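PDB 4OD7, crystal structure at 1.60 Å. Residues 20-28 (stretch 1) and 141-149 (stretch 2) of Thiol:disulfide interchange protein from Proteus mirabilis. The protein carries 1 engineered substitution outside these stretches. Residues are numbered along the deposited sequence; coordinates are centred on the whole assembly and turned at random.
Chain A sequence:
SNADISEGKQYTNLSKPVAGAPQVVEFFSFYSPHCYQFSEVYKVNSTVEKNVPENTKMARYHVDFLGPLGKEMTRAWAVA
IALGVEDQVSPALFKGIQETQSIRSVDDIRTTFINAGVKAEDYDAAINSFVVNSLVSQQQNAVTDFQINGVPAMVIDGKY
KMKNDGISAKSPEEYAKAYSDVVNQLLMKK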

# COMPACT_ATOMS: atom_id res chain seq x y z
N GLY A 20 10.93 11.96 9.70
CA GLY A 20 10.69 12.54 8.39
C GLY A 20 10.06 11.55 7.46
O GLY A 20 10.38 11.49 6.27
N ALA A 21 9.21 10.72 8.04
CA ALA A 21 8.35 9.83 7.29
C ALA A 21 7.08 10.58 7.01
O ALA A 21 6.72 11.49 7.74
CB ALA A 21 8.07 8.55 8.07
N PRO A 22 6.38 10.21 5.94
CA PRO A 22 5.02 10.70 5.73
C PRO A 22 4.11 10.45 6.94
O PRO A 22 4.43 9.56 7.75
CB PRO A 22 4.56 9.90 4.52
CG PRO A 22 5.78 9.53 3.84
CD PRO A 22 6.80 9.31 4.86
N GLN A 23 3.01 11.18 7.09
CA GLN A 23 2.15 11.02 8.29
C GLN A 23 1.46 9.62 8.28
O GLN A 23 1.19 9.01 9.33
CB GLN A 23 1.10 12.13 8.37
CG GLN A 23 1.56 13.41 9.00
CD GLN A 23 0.57 14.52 8.76
OE1 GLN A 23 0.53 15.09 7.67
NE2 GLN A 23 -0.26 14.80 9.75
N VAL A 24 1.11 9.17 7.07
CA VAL A 24 0.60 7.80 6.87
C VAL A 24 1.41 7.04 5.78
O VAL A 24 1.51 7.50 4.65
CB VAL A 24 -0.90 7.80 6.49
CG1 VAL A 24 -1.39 6.36 6.37
CG2 VAL A 24 -1.74 8.52 7.53
N VAL A 25 1.98 5.88 6.12
CA VAL A 25 2.65 5.02 5.15
C VAL A 25 1.96 3.64 5.08
O VAL A 25 1.94 2.90 6.05
CB VAL A 25 4.12 4.79 5.46
CG1 VAL A 25 4.77 4.02 4.30
CG2 VAL A 25 4.86 6.13 5.70
N GLU A 26 1.44 3.34 3.91
CA GLU A 26 0.78 2.09 3.55
C GLU A 26 1.80 1.13 2.89
O GLU A 26 2.60 1.55 2.06
CB GLU A 26 -0.36 2.42 2.59
CG GLU A 26 -1.47 3.28 3.16
CD GLU A 26 -2.58 3.66 2.13
OE1 GLU A 26 -2.70 3.04 1.08
OE2 GLU A 26 -3.27 4.69 2.31
N PHE A 27 1.78 -0.15 3.27
CA PHE A 27 2.61 -1.19 2.68
C PHE A 27 1.73 -2.32 2.12
O PHE A 27 0.87 -2.85 2.82
CB PHE A 27 3.55 -1.74 3.73
CG PHE A 27 4.53 -0.74 4.25
CD1 PHE A 27 5.76 -0.58 3.67
CD2 PHE A 27 4.22 0.02 5.37
CE1 PHE A 27 6.66 0.36 4.21
CE2 PHE A 27 5.12 0.94 5.88
CZ PHE A 27 6.32 1.11 5.30
N PHE A 28 1.97 -2.70 0.87
CA PHE A 28 1.13 -3.72 0.22
C PHE A 28 1.93 -4.49 -0.80
O PHE A 28 3.05 -4.13 -1.12
CB PHE A 28 -0.09 -3.04 -0.43
CG PHE A 28 0.18 -2.43 -1.80
CD1 PHE A 28 -0.27 -3.05 -2.97
CD2 PHE A 28 0.87 -1.23 -1.92
CE1 PHE A 28 -0.04 -2.48 -4.20
CE2 PHE A 28 1.11 -0.68 -3.16
CZ PHE A 28 0.64 -1.31 -4.29
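Stretch 2 (141-149) NAVTDFQIN

Stretch 2 lies on stretch 1 as the last turn of a helix and the loop that follows it, packed against one side of a strand. Residues 141-145 are helical, continuing a helix that begins earlier in the chain, and residues 24-28 are extended. Taken whole, the two stretches advance in the same general direction, although the helical turn runs crosswise to the strand. The CA atom of Ala21 is nearest that of Ala142, at 8.6 Å, without side-chain contact, and that of Phe27 is nearest that of Ile148, at 7.6 Å.

Backbone hydrogen bonds stay within stretch 2 and shape its turn. Asp145 N and Phe146 N donate to Asn141 O and Ala142 O, each at 3.0 Å. Gln147 then leaves the helix with positive phi (47°), and a Schellman motif closes the end: Ile148 N bonds to Val143 O at 3.1 Å and Gln147 N to Thr144 O at 3.0 Å. This reversal brings Ile148 back toward the strand, while the CA-to-CB bond of Gln147 points away.

No hydrogen bond joins the stretches; the contact, burying 298 Å² in total, is apolar. Alternation along the strand directs Val25 and Phe27 toward stretch 2 and leaves Val24 and Glu26 out of its reach.

Aromatic contacts centre on Phe27, an m rotamer. Ile148 CG1 sits 3.4 Å from the centroid of the Phe27 ring, almost exactly on the ring normal, a CH-pi contact over one face. The Phe146 ring meets it obliquely, with centroids 5.6 Å apart and planes at 52°; Phe27 CZ approaches Phe146 CB to 3.7 Å.

Aliphatic groups complete the packing. Val143 CG2 touches the edge of the Phe27 ring at CD1 (3.5 Å), and Ala142 CB lies 3.9 Å from Phe27 CE1. Phe146 CZ reaches Ala21 CB at 3.4 Å, near the ring plane, and Val25 CG2 at 4.0 Å.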

# COMPACT_ATOMS: atom_id res chain seq x y z
N ASN A 141 13.65 1.17 1.12
CA ASN A 141 14.16 1.70 2.39
C ASN A 141 13.11 1.84 3.42
O ASN A 141 13.40 1.69 4.59
CB ASN A 141 14.77 3.08 2.22
CG ASN A 141 16.05 3.09 1.46
OD1 ASN A 141 16.39 4.09 0.87
ND2 ASN A 141 16.79 1.99 1.49
N ALA A 142 11.89 2.16 2.98
CA ALA A 142 10.76 2.27 3.91
C ALA A 142 10.38 0.95 4.50
O ALA A 142 10.12 0.87 5.68
CB ALA A 142 9.51 2.87 3.19
N VAL A 143 10.38 -0.08 3.68
CA VAL A 143 10.06 -1.42 4.15
C VAL A 143 11.09 -1.86 5.19
O VAL A 143 10.74 -2.45 6.21
CB VAL A 143 9.92 -2.37 2.98
CG1 VAL A 143 9.94 -3.84 3.40
CG2 VAL A 143 8.61 -2.03 2.25
N THR A 144 12.35 -1.53 4.98
CA THR A 144 13.36 -1.78 6.00
C THR A 144 13.16 -0.96 7.31
O THR A 144 13.11 -1.53 8.40
CB THR A 144 14.77 -1.53 5.43
OG1 THR A 144 15.03 -2.50 4.42
CG2 THR A 144 15.85 -1.65 6.46
N ASP A 145 13.01 0.35 7.20
CA ASP A 145 13.01 1.22 8.38
C ASP A 145 11.73 1.13 9.20
O ASP A 145 11.71 1.48 10.38
CB ASP A 145 13.20 2.70 7.99
CG ASP A 145 14.46 2.96 7.18
OD1 ASP A 145 15.31 2.06 7.02
OD2 ASP A 145 14.62 4.09 6.74
N PHE A 146 10.68 0.63 8.58
CA PHE A 146 9.43 0.43 9.28
C PHE A 146 9.27 -1.05 9.69
O PHE A 146 8.24 -1.42 10.25
CB PHE A 146 8.26 0.91 8.41
CG PHE A 146 8.20 2.39 8.23
CD1 PHE A 146 7.22 3.12 8.86
CD2 PHE A 146 9.11 3.06 7.44
CE1 PHE A 146 7.15 4.50 8.71
CE2 PHE A 146 9.04 4.42 7.28
CZ PHE A 146 8.05 5.14 7.93
N GLN A 147 10.30 -1.86 9.43
CA GLN A 147 10.30 -3.29 9.73
C GLN A 147 9.03 -4.02 9.28
O GLN A 147 8.33 -4.65 10.08
CB GLN A 147 10.50 -3.51 11.24
N ILE A 148 8.74 -3.93 7.99
CA ILE A 148 7.52 -4.51 7.43
C ILE A 148 7.83 -5.89 6.95
O ILE A 148 8.64 -6.06 6.06
CB ILE A 148 6.96 -3.67 6.29
CG1 ILE A 148 6.78 -2.23 6.76
CG2 ILE A 148 5.66 -4.31 5.71
CD1 ILE A 148 5.89 -2.10 7.95
N ASN A 149 7.16 -6.86 7.56
CA ASN A 149 7.38 -8.26 7.28
C ASN A 149 6.14 -8.92 6.71
O ASN A 149 6.20 -10.04 6.26
CB ASN A 149 7.75 -9.02 8.56
CG ASN A 149 9.14 -8.68 9.08
OD1 ASN A 149 10.09 -8.52 8.31
ND2 ASN A 149 9.25 -8.56 10.40